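Local coordinates for protein transcription termination factor FttA (Pyrococcus horikoshii, PDB 3AF5) that probably terminates transcription across the genome by cutting nascent RNA at the RNA polymerase exit channel, using a two-zinc nuclease site, at residues 360-365 against 386-391; 329-334 against 351-356; 192-197 against 204-209; 214-219 against 251-256. All blocks are in the same frame, centred on the assembly; numbering follows the deposited sequence.

Interaction 1. Residues 360-365 against 386-391; sequences HNIAIT and LETLVM. With ZN (zinc ion), chain M.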
loop_
_atom_site.group_PDB
_atom_site.type_symbol
_atom_site.label_atom_id
_atom_site.label_comp_id
_atom_site.label_asym_id
_atom_site.label_seq_id
_atom_site.Cartn_x
_atom_site.Cartn_y
_atom_site.Cartn_z
ATOM N N HIS A 360 24.236 10.503 4.910
ATOM C CA HIS A 360 23.617 10.780 3.613
ATOM C C HIS A 360 22.253 10.107 3.438
ATOM O O HIS A 360 21.932 9.628 2.357
ATOM C CB HIS A 360 24.567 10.343 2.494
ATOM C CG HIS A 360 25.921 10.974 2.579
ATOM N ND1 HIS A 360 26.161 12.277 2.194
ATOM C CD2 HIS A 360 27.097 10.500 3.057
ATOM C CE1 HIS A 360 27.426 12.578 2.433
ATOM N NE2 HIS A 360 28.015 11.517 2.957
ATOM N N ASN A 361 21.452 10.098 4.503
ATOM C CA ASN A 361 20.126 9.481 4.482
ATOM C C ASN A 361 19.127 10.101 3.509
ATOM O O ASN A 361 19.123 11.319 3.270
ATOM C CB ASN A 361 19.533 9.486 5.885
ATOM C CG ASN A 361 20.249 8.536 6.805
ATOM O OD1 ASN A 361 19.933 8.444 7.994
ATOM N ND2 ASN A 361 21.228 7.809 6.255
ATOM N N ILE A 362 18.266 9.242 2.969
ATOM C CA ILE A 362 17.260 9.656 2.004
ATOM C C ILE A 362 15.849 9.337 2.474
ATOM O O ILE A 362 15.581 8.245 2.980
ATOM C CB ILE A 362 17.454 8.925 0.663
ATOM C CG1 ILE A 362 18.939 8.852 0.323
ATOM C CG2 ILE A 362 16.686 9.641 -0.440
ATOM C CD1 ILE A 362 19.238 8.087 -0.960
ATOM N N ALA A 363 14.946 10.289 2.301
ATOM C CA ALA A 363 13.550 10.077 2.650
ATOM C C ALA A 363 12.761 10.198 1.347
ATOM O O ALA A 363 12.836 11.219 0.659
ATOM C CB ALA A 363 13.080 11.117 3.648
ATOM N N ILE A 364 12.036 9.142 0.996
ATOM C CA ILE A 364 11.228 9.139 -0.218
ATOM C C ILE A 364 9.763 9.175 0.186
ATOM O O ILE A 364 9.217 8.230 0.756
ATOM C CB ILE A 364 11.516 7.900 -1.078
ATOM C CG1 ILE A 364 13.019 7.821 -1.349
ATOM C CG2 ILE A 364 10.720 7.972 -2.378
ATOM C CD1 ILE A 364 13.449 6.601 -2.115
ATOM N N THR A 365 9.149 10.300 -0.128
ATOM C CA THR A 365 7.771 10.611 0.191
ATOM C C THR A 365 6.639 9.758 -0.412
ATOM O O THR A 365 5.642 9.485 0.261
ATOM C CB THR A 365 7.550 12.110 -0.156
ATOM O OG1 THR A 365 7.029 12.790 0.984
ATOM C CG2 THR A 365 6.630 12.292 -1.317
ATOM N N LEU A 386 18.607 13.062 8.262
ATOM C CA LEU A 386 18.123 13.198 6.900
ATOM C C LEU A 386 18.869 14.194 6.023
ATOM O O LEU A 386 18.852 15.385 6.283
ATOM C CB LEU A 386 16.645 13.596 6.939
ATOM C CG LEU A 386 15.972 13.902 5.597
ATOM C CD1 LEU A 386 15.964 12.632 4.773
ATOM C CD2 LEU A 386 14.553 14.431 5.803
ATOM N N GLU A 387 19.497 13.707 4.961
ATOM C CA GLU A 387 20.204 14.594 4.046
ATOM C C GLU A 387 19.359 14.926 2.807
ATOM O O GLU A 387 19.174 16.098 2.482
ATOM C CB GLU A 387 21.549 13.979 3.618
ATOM C CG GLU A 387 22.225 14.715 2.461
ATOM C CD GLU A 387 23.607 14.148 2.092
ATOM O OE1 GLU A 387 24.630 14.651 2.615
ATOM O OE2 GLU A 387 23.674 13.194 1.280
ATOM N N THR A 388 18.821 13.903 2.144
ATOM C CA THR A 388 18.045 14.107 0.917
ATOM C C THR A 388 16.559 13.751 0.965
ATOM O O THR A 388 16.183 12.633 1.316
ATOM C CB THR A 388 18.670 13.307 -0.247
ATOM O OG1 THR A 388 20.041 13.701 -0.418
ATOM C CG2 THR A 388 17.890 13.542 -1.545
ATOM N N LEU A 389 15.716 14.701 0.578
ATOM C CA LEU A 389 14.278 14.474 0.558
ATOM C C LEU A 389 13.725 14.424 -0.865
ATOM O O LEU A 389 13.833 15.399 -1.610
ATOM C CB LEU A 389 13.550 15.581 1.316
ATOM C CG LEU A 389 12.023 15.439 1.339
ATOM C CD1 LEU A 389 11.637 14.216 2.179
ATOM C CD2 LEU A 389 11.392 16.709 1.921
ATOM N N VAL A 390 13.152 13.281 -1.242
ATOM C CA VAL A 390 12.535 13.116 -2.560
ATOM C C VAL A 390 11.038 13.240 -2.293
ATOM O O VAL A 390 10.480 12.431 -1.551
ATOM C CB VAL A 390 12.813 11.714 -3.168
ATOM C CG1 VAL A 390 12.147 11.608 -4.536
ATOM C CG2 VAL A 390 14.321 11.476 -3.300
ATOM N N MET A 391 10.389 14.245 -2.877
ATOM C CA MET A 391 8.964 14.448 -2.640
ATOM C C MET A 391 8.137 14.610 -3.921
ATOM O O MET A 391 8.669 14.966 -4.968
ATOM C CB MET A 391 8.768 15.673 -1.741
ATOM C CG MET A 391 9.002 17.000 -2.444
ATOM S SD MET A 391 9.015 18.410 -1.305
ATOM C CE MET A 391 7.271 18.507 -0.868
HETATM ZN ZN ZN M . 25.741 16.205 3.281
HETATM O O HOH W 1 21.561 11.919 0.669
#
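E387 and H360 meet at the start of a parallel strand pair, 362-364 beside 388-391, in the middle of one of the two sheets of the metallo-beta-lactamase sandwich. The E387 side chain can be followed outward. E387 CB packs on the backbone of the other segment, 3.6 Å from N361 O. CG is anti to the backbone N (chi1 169°), and the chain stays extended until chi3 turns the carboxylate against H360. The two side chains run alongside each other, with ring and carboxylate planes 60° apart. H360 ND1 makes a weak hydrogen bond to each carboxylate oxygen, and E387 OE2 lies at the ring edge, in plane, 2.8 Å from H360 ND1. E387 OE1 also binds a zinc ion at 2.0 Å, and E612 is a further protein ligand; this metal is separate from the zinc pair required for nuclease activity. A water donates to E387 OE2 and reaches T388 OG1, which is also bonded to R613.

Behind this polar end the backbones zip together. N361 O takes two donors, E387 N from a tilted direction and T388 N almost straight on; A363 N to T388 O, V390 N to A363 O and T365 N to V390 O follow. On one side of the sheet I362 and V390 lie side by side, their CG2 atoms 4.1 Å apart. On the other, the small A363 is covered by two leucines. L386 CD1 curls back to within 3.4 Å of A363 CB, and L389 CD1 closes on the same methyl at 3.7 Å.

Interaction 2. Residues 329-334 against 351-356; sequences RDISPD and VHLHIG. With SO4 (sulfate ion), chain F.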
loop_
_atom_site.group_PDB
_atom_site.type_symbol
_atom_site.label_atom_id
_atom_site.label_comp_id
_atom_site.label_asym_id
_atom_site.label_seq_id
_atom_site.Cartn_x
_atom_site.Cartn_y
_atom_site.Cartn_z
ATOM N N ARG A 329 14.566 -2.043 9.980
ATOM C CA ARG A 329 15.066 -3.346 9.560
ATOM C C ARG A 329 16.226 -3.214 8.583
ATOM O O ARG A 329 16.241 -2.308 7.747
ATOM C CB ARG A 329 13.953 -4.143 8.875
ATOM C CG ARG A 329 12.710 -4.361 9.717
ATOM C CD ARG A 329 12.789 -5.632 10.557
ATOM N NE ARG A 329 11.574 -5.833 11.345
ATOM C CZ ARG A 329 11.247 -5.105 12.410
ATOM N NH1 ARG A 329 12.046 -4.131 12.823
ATOM N NH2 ARG A 329 10.112 -5.339 13.054
ATOM N N ASP A 330 17.196 -4.119 8.688
ATOM C CA ASP A 330 18.337 -4.120 7.776
ATOM C C ASP A 330 17.874 -4.821 6.499
ATOM O O ASP A 330 17.369 -5.945 6.566
ATOM C CB ASP A 330 19.497 -4.948 8.338
ATOM C CG ASP A 330 19.870 -4.566 9.751
ATOM O OD1 ASP A 330 20.054 -5.503 10.565
ATOM O OD2 ASP A 330 19.994 -3.353 10.045
ATOM N N ILE A 331 18.034 -4.185 5.342
ATOM C CA ILE A 331 17.634 -4.846 4.108
ATOM C C ILE A 331 18.828 -5.156 3.203
ATOM O O ILE A 331 18.667 -5.616 2.082
ATOM C CB ILE A 331 16.556 -4.033 3.342
ATOM C CG1 ILE A 331 17.078 -2.659 2.945
ATOM C CG2 ILE A 331 15.316 -3.882 4.209
ATOM C CD1 ILE A 331 16.030 -1.847 2.211
ATOM N N SER A 332 20.026 -4.904 3.720
ATOM C CA SER A 332 21.295 -5.175 3.033
ATOM C C SER A 332 22.437 -4.684 3.946
ATOM O O SER A 332 22.193 -4.006 4.944
ATOM C CB SER A 332 21.352 -4.480 1.658
ATOM O OG SER A 332 21.816 -3.150 1.753
ATOM N N PRO A 333 23.697 -5.011 3.612
ATOM C CA PRO A 333 24.848 -4.595 4.424
ATOM C C PRO A 333 24.970 -3.105 4.761
ATOM O O PRO A 333 25.473 -2.750 5.825
ATOM C CB PRO A 333 26.037 -5.088 3.608
ATOM C CG PRO A 333 25.488 -6.309 2.931
ATOM C CD PRO A 333 24.142 -5.815 2.459
ATOM N N ASP A 334 24.504 -2.233 3.878
ATOM C CA ASP A 334 24.630 -0.811 4.134
ATOM C C ASP A 334 23.342 -0.010 4.052
ATOM O O ASP A 334 23.378 1.217 3.886
ATOM C CB ASP A 334 25.680 -0.208 3.190
ATOM C CG ASP A 334 25.283 -0.291 1.707
ATOM O OD1 ASP A 334 24.424 -1.129 1.326
ATOM O OD2 ASP A 334 25.859 0.487 0.912
ATOM N N VAL A 351 9.202 6.329 2.665
ATOM C CA VAL A 351 10.334 5.438 2.861
ATOM C C VAL A 351 11.572 6.164 3.375
ATOM O O VAL A 351 12.015 7.151 2.791
ATOM C CB VAL A 351 10.664 4.696 1.553
ATOM C CG1 VAL A 351 11.940 3.884 1.707
ATOM C CG2 VAL A 351 9.514 3.788 1.185
ATOM N N HIS A 352 12.112 5.694 4.491
ATOM C CA HIS A 352 13.316 6.304 5.037
ATOM C C HIS A 352 14.468 5.304 4.969
ATOM O O HIS A 352 14.437 4.248 5.602
ATOM C CB HIS A 352 13.106 6.769 6.484
ATOM C CG HIS A 352 14.307 7.444 7.069
ATOM N ND1 HIS A 352 15.378 6.740 7.579
ATOM C CD2 HIS A 352 14.658 8.750 7.120
ATOM C CE1 HIS A 352 16.340 7.584 7.913
ATOM N NE2 HIS A 352 15.928 8.810 7.643
ATOM N N LEU A 353 15.477 5.638 4.177
ATOM C CA LEU A 353 16.624 4.762 4.044
ATOM C C LEU A 353 17.821 5.297 4.818
ATOM O O LEU A 353 18.259 6.424 4.599
ATOM C CB LEU A 353 17.005 4.600 2.565
ATOM C CG LEU A 353 15.951 3.994 1.625
ATOM C CD1 LEU A 353 16.557 3.864 0.241
ATOM C CD2 LEU A 353 15.480 2.616 2.129
ATOM N N HIS A 354 18.316 4.499 5.757
ATOM C CA HIS A 354 19.516 4.860 6.507
ATOM C C HIS A 354 20.607 4.224 5.656
ATOM O O HIS A 354 20.667 2.997 5.564
ATOM C CB HIS A 354 19.544 4.201 7.886
ATOM C CG HIS A 354 20.934 4.024 8.425
ATOM N ND1 HIS A 354 21.627 5.042 9.049
ATOM C CD2 HIS A 354 21.800 2.985 8.328
ATOM C CE1 HIS A 354 22.857 4.639 9.310
ATOM N NE2 HIS A 354 22.990 3.395 8.882
ATOM N N ILE A 355 21.463 5.029 5.033
ATOM C CA ILE A 355 22.510 4.457 4.180
ATOM C C ILE A 355 23.947 4.596 4.686
ATOM O O ILE A 355 24.412 5.695 5.010
ATOM C CB ILE A 355 22.451 5.049 2.759
ATOM C CG1 ILE A 355 21.031 4.928 2.203
ATOM C CG2 ILE A 355 23.432 4.323 1.858
ATOM C CD1 ILE A 355 20.832 5.589 0.855
ATOM N N GLY A 356 24.642 3.461 4.738
ATOM C CA GLY A 356 26.031 3.429 5.170
ATOM C C GLY A 356 26.357 4.063 6.508
ATOM O O GLY A 356 26.008 3.527 7.565
HETATM S S SO4 F . 20.027 7.053 11.350
HETATM O O1 SO4 F . 21.072 7.263 10.342
HETATM O O2 SO4 F . 20.205 5.724 11.958
HETATM O O3 SO4 F . 20.131 8.095 12.385
HETATM O O4 SO4 F . 18.701 7.132 10.712
#
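H354, whose backbone passes the carbonyl of D334, turns its imidazole edge to a sulfate ion, probably from the crystallisation liquor. Sulfate O1 lies in the ring plane and accepts from H354 ND1 at 2.6 Å (N-H...O 151°); CG is swung away from the backbone N (chi1 154°), carrying the ring out to the anion, which R336 also holds. The contact between the segments themselves is narrow. Its one hydrogen bond runs from G356 N to D334 O, 2.7 Å and nearly straight at the hydrogen, although the donor sits 26° off the carbonyl plane. I355 CA adds a CA-H...O contact to D334 O at 3.4 Å. The I355 CG2 methyl lies 3.7 Å from D334 O. G356 has positive phi, a backbone shape that favours glycine, just where the strand ends. The D334 carboxylate is spent on S186, S212 and T209. Farther in, I331 CD1 reaches L353 CD2 at 4.5 Å, both touching I253 of the facing sheet. Strand 335-341 separates 329-332 from 349-355, so the first and third strands of an antiparallel meander, at one edge of a metallo-beta-lactamase sandwich sheet, meet here only through I331 and L353 and at D334, in the link between the first two.

Interaction 3. Residues 192-197 against 204-209; sequences TGLGGF and ALLVQT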
loop_
_atom_site.group_PDB
_atom_site.type_symbol
_atom_site.label_atom_id
_atom_site.label_comp_id
_atom_site.label_asym_id
_atom_site.label_seq_id
_atom_site.Cartn_x
_atom_site.Cartn_y
_atom_site.Cartn_z
ATOM N N THR A 192 18.539 6.928 -9.437
ATOM C CA THR A 192 18.157 7.010 -10.839
ATOM C C THR A 192 16.662 6.906 -10.994
ATOM O O THR A 192 16.051 5.994 -10.443
ATOM C CB THR A 192 18.759 5.853 -11.639
ATOM O OG1 THR A 192 20.180 5.967 -11.622
ATOM C CG2 THR A 192 18.248 5.856 -13.082
ATOM N N GLY A 193 16.074 7.828 -11.749
ATOM C CA GLY A 193 14.640 7.775 -11.982
ATOM C C GLY A 193 14.339 6.894 -13.191
ATOM O O GLY A 193 14.732 7.206 -14.317
ATOM N N LEU A 194 13.674 5.768 -12.968
ATOM C CA LEU A 194 13.340 4.884 -14.077
ATOM C C LEU A 194 11.939 5.227 -14.541
ATOM O O LEU A 194 11.492 4.780 -15.600
ATOM C CB LEU A 194 13.404 3.430 -13.634
ATOM C CG LEU A 194 14.812 2.988 -13.250
ATOM C CD1 LEU A 194 14.774 1.601 -12.651
ATOM C CD2 LEU A 194 15.701 3.018 -14.492
ATOM N N GLY A 195 11.258 6.034 -13.735
ATOM C CA GLY A 195 9.907 6.443 -14.050
ATOM C C GLY A 195 9.371 7.299 -12.928
ATOM O O GLY A 195 9.731 7.096 -11.765
ATOM N N GLY A 196 8.524 8.265 -13.264
ATOM C CA GLY A 196 7.962 9.114 -12.233
ATOM C C GLY A 196 8.700 10.418 -12.018
ATOM O O GLY A 196 8.431 11.121 -11.046
ATOM N N PHE A 197 9.648 10.736 -12.893
ATOM C CA PHE A 197 10.367 11.999 -12.790
ATOM C C PHE A 197 9.759 12.913 -13.861
ATOM O O PHE A 197 9.656 12.531 -15.033
ATOM C CB PHE A 197 11.870 11.789 -13.020
ATOM C CG PHE A 197 12.599 11.203 -11.830
ATOM C CD1 PHE A 197 11.934 10.397 -10.905
ATOM C CD2 PHE A 197 13.951 11.461 -11.634
ATOM C CE1 PHE A 197 12.607 9.859 -9.800
ATOM C CE2 PHE A 197 14.640 10.929 -10.530
ATOM C CZ PHE A 197 13.963 10.127 -9.611
ATOM N N ALA A 204 9.293 4.787 -10.298
ATOM C CA ALA A 204 10.319 3.750 -10.122
ATOM C C ALA A 204 11.642 4.458 -9.927
ATOM O O ALA A 204 12.115 5.166 -10.813
ATOM C CB ALA A 204 10.394 2.813 -11.354
ATOM N N LEU A 205 12.240 4.265 -8.761
ATOM C CA LEU A 205 13.498 4.917 -8.440
ATOM C C LEU A 205 14.514 3.885 -7.961
ATOM O O LEU A 205 14.252 3.099 -7.033
ATOM C CB LEU A 205 13.238 5.993 -7.381
ATOM C CG LEU A 205 14.379 6.819 -6.797
ATOM C CD1 LEU A 205 13.814 8.046 -6.122
ATOM C CD2 LEU A 205 15.156 5.981 -5.791
ATOM N N LEU A 206 15.674 3.891 -8.613
ATOM C CA LEU A 206 16.735 2.955 -8.296
ATOM C C LEU A 206 17.800 3.575 -7.387
ATOM O O LEU A 206 18.491 4.517 -7.774
ATOM C CB LEU A 206 17.370 2.460 -9.594
ATOM C CG LEU A 206 18.368 1.308 -9.489
ATOM C CD1 LEU A 206 17.710 0.114 -8.804
ATOM C CD2 LEU A 206 18.856 0.931 -10.888
ATOM N N VAL A 207 17.912 3.050 -6.169
ATOM C CA VAL A 207 18.897 3.532 -5.219
ATOM C C VAL A 207 20.127 2.652 -5.387
ATOM O O VAL A 207 20.021 1.430 -5.370
ATOM C CB VAL A 207 18.376 3.426 -3.777
ATOM C CG1 VAL A 207 19.423 3.943 -2.796
ATOM C CG2 VAL A 207 17.095 4.223 -3.644
ATOM N N GLN A 208 21.291 3.274 -5.555
ATOM C CA GLN A 208 22.521 2.525 -5.761
ATOM C C GLN A 208 23.638 2.952 -4.820
ATOM O O GLN A 208 23.795 4.144 -4.519
ATOM C CB GLN A 208 23.066 2.738 -7.183
ATOM C CG GLN A 208 22.090 2.701 -8.363
ATOM C CD GLN A 208 22.730 3.290 -9.629
ATOM O OE1 GLN A 208 23.880 2.992 -9.960
ATOM N NE2 GLN A 208 21.989 4.135 -10.328
ATOM N N THR A 209 24.416 1.968 -4.373
ATOM C CA THR A 209 25.598 2.202 -3.542
ATOM C C THR A 209 26.589 1.224 -4.157
ATOM O O THR A 209 26.214 0.425 -5.019
ATOM C CB THR A 209 25.425 1.826 -2.054
ATOM O OG1 THR A 209 25.447 0.400 -1.921
ATOM C CG2 THR A 209 24.136 2.395 -1.490
#
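A204 O is gripped by two successive backbone N-H groups of the partner strand. L194 N donates at 2.7 Å, while G195 N gives a weak bond at 3.2 Å. Two residues facing one define a classic beta bulge, here at the end of the antiparallel hairpin formed by strands 189-193 and 204-209. A204 N answers with a bond to G195 O, coming from above the carbonyl plane, 46° out of it. Before the bulge the pairing is regular: T192 and L206 exchange two hydrogen bonds, and L205 adds a CA-H...O contact to T192 O.

The face carrying T192, A204 and L206 looks toward helix 238-245. L194 joins it, its CB 3.8 Å from A204 CB. With CG anti to the carbonyl carbon (chi1 -65°), its chain slants across L206, and CD1 comes to 4.1 Å from L206 CB. F240 of the helix covers both leucines. T192 OG1 has its hydroxyl partner in T647, on the neighbouring strand.

On the reverse face L205 CD1 approaches the far end of the F197 ring, 4.1 Å from CZ. The flat of that ring lies against G193, whose CA sits 3.3 Å above the plane, over the ring centre; with no side chain there, the phenyl can settle directly on the backbone. Beyond the bulge G196 bonds to the backbone of H618, a zinc ligand. The sharing of A204 O is consistent with the chain turning its corner while L194 N keeps a firm bond and G195 N a weak one, which brings the following residues up to the metal site.

Interaction 4. Residues 214-219 against 251-256; sequences VLVDFG and AIIITH. With ZN (zinc ion), chain L.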
loop_
_atom_site.group_PDB
_atom_site.type_symbol
_atom_site.label_atom_id
_atom_site.label_comp_id
_atom_site.label_asym_id
_atom_site.label_seq_id
_atom_site.Cartn_x
_atom_site.Cartn_y
_atom_site.Cartn_z
ATOM N N VAL A 214 18.496 -1.047 -4.338
ATOM C CA VAL A 214 17.119 -1.213 -3.886
ATOM C C VAL A 214 16.231 -0.356 -4.764
ATOM O O VAL A 214 16.584 0.778 -5.140
ATOM C CB VAL A 214 16.890 -0.822 -2.398
ATOM C CG1 VAL A 214 17.892 -1.543 -1.505
ATOM C CG2 VAL A 214 16.963 0.663 -2.226
ATOM N N LEU A 215 15.082 -0.918 -5.106
ATOM C CA LEU A 215 14.125 -0.244 -5.950
ATOM C C LEU A 215 12.968 0.280 -5.094
ATOM O O LEU A 215 12.359 -0.472 -4.324
ATOM C CB LEU A 215 13.647 -1.244 -6.997
ATOM C CG LEU A 215 12.734 -0.831 -8.139
ATOM C CD1 LEU A 215 13.331 0.344 -8.902
ATOM C CD2 LEU A 215 12.553 -2.046 -9.044
ATOM N N VAL A 216 12.677 1.574 -5.203
ATOM C CA VAL A 216 11.577 2.160 -4.434
ATOM C C VAL A 216 10.452 2.433 -5.393
ATOM O O VAL A 216 10.533 3.348 -6.211
ATOM C CB VAL A 216 11.988 3.473 -3.742
ATOM C CG1 VAL A 216 10.809 4.030 -2.949
ATOM C CG2 VAL A 216 13.178 3.210 -2.812
ATOM N N ASP A 217 9.403 1.620 -5.276
ATOM C CA ASP A 217 8.222 1.670 -6.141
ATOM C C ASP A 217 8.537 1.108 -7.518
ATOM O O ASP A 217 9.701 1.037 -7.929
ATOM C CB ASP A 217 7.652 3.083 -6.269
ATOM C CG ASP A 217 6.772 3.463 -5.082
ATOM O OD1 ASP A 217 6.527 2.584 -4.223
ATOM O OD2 ASP A 217 6.316 4.628 -4.998
ATOM N N PHE A 218 7.493 0.670 -8.211
ATOM C CA PHE A 218 7.631 0.115 -9.543
ATOM C C PHE A 218 6.244 0.120 -10.172
ATOM O O PHE A 218 5.603 -0.917 -10.320
ATOM C CB PHE A 218 8.192 -1.302 -9.462
ATOM C CG PHE A 218 8.844 -1.755 -10.730
ATOM C CD1 PHE A 218 9.920 -1.044 -11.264
ATOM C CD2 PHE A 218 8.374 -2.870 -11.415
ATOM C CE1 PHE A 218 10.513 -1.432 -12.462
ATOM C CE2 PHE A 218 8.965 -3.268 -12.621
ATOM C CZ PHE A 218 10.036 -2.543 -13.143
ATOM N N GLY A 219 5.782 1.301 -10.556
ATOM C CA GLY A 219 4.448 1.395 -11.107
ATOM C C GLY A 219 4.307 1.341 -12.603
ATOM O O GLY A 219 5.261 1.115 -13.341
ATOM N N ALA A 251 16.325 -5.385 -2.963
ATOM C CA ALA A 251 14.969 -5.224 -2.512
ATOM C C ALA A 251 14.134 -4.246 -3.320
ATOM O O ALA A 251 14.637 -3.453 -4.119
ATOM C CB ALA A 251 14.982 -4.794 -1.047
ATOM N N ILE A 252 12.833 -4.334 -3.088
ATOM C CA ILE A 252 11.871 -3.446 -3.700
ATOM C C ILE A 252 11.029 -2.959 -2.515
ATOM O O ILE A 252 10.649 -3.755 -1.651
ATOM C CB ILE A 252 10.995 -4.192 -4.726
ATOM C CG1 ILE A 252 11.879 -4.681 -5.880
ATOM C CG2 ILE A 252 9.906 -3.272 -5.231
ATOM C CD1 ILE A 252 11.129 -5.389 -7.014
ATOM N N ILE A 253 10.785 -1.652 -2.454
ATOM C CA ILE A 253 9.993 -1.072 -1.381
ATOM C C ILE A 253 8.813 -0.350 -2.007
ATOM O O ILE A 253 8.983 0.475 -2.909
ATOM C CB ILE A 253 10.834 -0.095 -0.556
ATOM C CG1 ILE A 253 12.080 -0.819 -0.039
ATOM C CG2 ILE A 253 10.012 0.449 0.632
ATOM C CD1 ILE A 253 13.226 0.099 0.294
ATOM N N ILE A 254 7.611 -0.671 -1.545
ATOM C CA ILE A 254 6.421 -0.049 -2.105
ATOM C C ILE A 254 5.819 0.972 -1.145
ATOM O O ILE A 254 5.386 0.615 -0.054
ATOM C CB ILE A 254 5.356 -1.120 -2.444
ATOM C CG1 ILE A 254 5.986 -2.232 -3.287
ATOM C CG2 ILE A 254 4.193 -0.476 -3.181
ATOM C CD1 ILE A 254 6.666 -1.744 -4.589
ATOM N N THR A 255 5.780 2.237 -1.557
ATOM C CA THR A 255 5.233 3.293 -0.708
ATOM C C THR A 255 3.749 3.104 -0.408
ATOM O O THR A 255 3.319 3.314 0.727
ATOM C CB THR A 255 5.422 4.678 -1.342
ATOM O OG1 THR A 255 4.673 4.744 -2.560
ATOM C CG2 THR A 255 6.887 4.937 -1.610
ATOM N N HIS A 256 2.969 2.746 -1.426
ATOM C CA HIS A 256 1.543 2.496 -1.247
ATOM C C HIS A 256 0.917 1.669 -2.375
ATOM O O HIS A 256 1.511 1.469 -3.438
ATOM C CB HIS A 256 0.760 3.798 -1.036
ATOM C CG HIS A 256 0.754 4.720 -2.213
ATOM N ND1 HIS A 256 1.884 5.373 -2.655
ATOM C CD2 HIS A 256 -0.271 5.184 -2.972
ATOM C CE1 HIS A 256 1.554 6.209 -3.627
ATOM N NE2 HIS A 256 0.251 6.115 -3.837
HETATM ZN ZN ZN L . -1.416 7.305 -4.768
#
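The end of this parallel strand pair leads into the HxHxDH motif of the metallo-beta-lactamase fold, which opens with H256. Strands 214-216 and 251-253 are joined by L215 N to A251 O, I253 N to L215 O and D217 N to I253 O. L215 and I252 lie side by side on one face, L215 CB 4.0 Å from I252 CG1. Past the strands, the D217 carboxylate crosses T255 at about a right angle and grips it with both oxygens, each through its syn lone pair. D217 OD1 takes T255 N at 2.8 Å, nearly straight (167°); D217 OD2 takes the T255 hydroxyl, OG1, at 2.9 Å and also accepts from H261. T255 OG1 lies between its backbone N and carbonyl carbon (chi1 64°), close enough to receive H256 ND1 at 2.9 Å, 17° out of the imidazole plane. The opposite nitrogen, H256 NE2, binds a zinc ion at 2.2 Å; H258, H344 and D367 complete that site. D217 and T255 thus form a second shell: the carboxylate fixes the hydroxyl, the hydroxyl fixes ND1, and the ring is held with NE2 turned to the metal.

The contacts follow the chain in the order interaction 3, interaction 4, interaction 2, interaction 1, and divide between the two facing sheets of the metallo-beta-lactamase sandwich. Interactions 3 and 4, with centres about 10 Å apart, share one sheet, where strands 204-209 and 213-216 are neighbours; interactions 1 and 2, about 13 Å apart, share the other through strands 349-355 and 362-364. Between the sheets, I364 meets L205 and V216, V207 meets L353, and I253 packs on V351. One apolar core thus links all four contacts. The nuclease zinc ions lie toward the end where interaction 4 supplies a ligand, while the sulfate lies beside interactions 1 and 2, and the outer zinc by interaction 1.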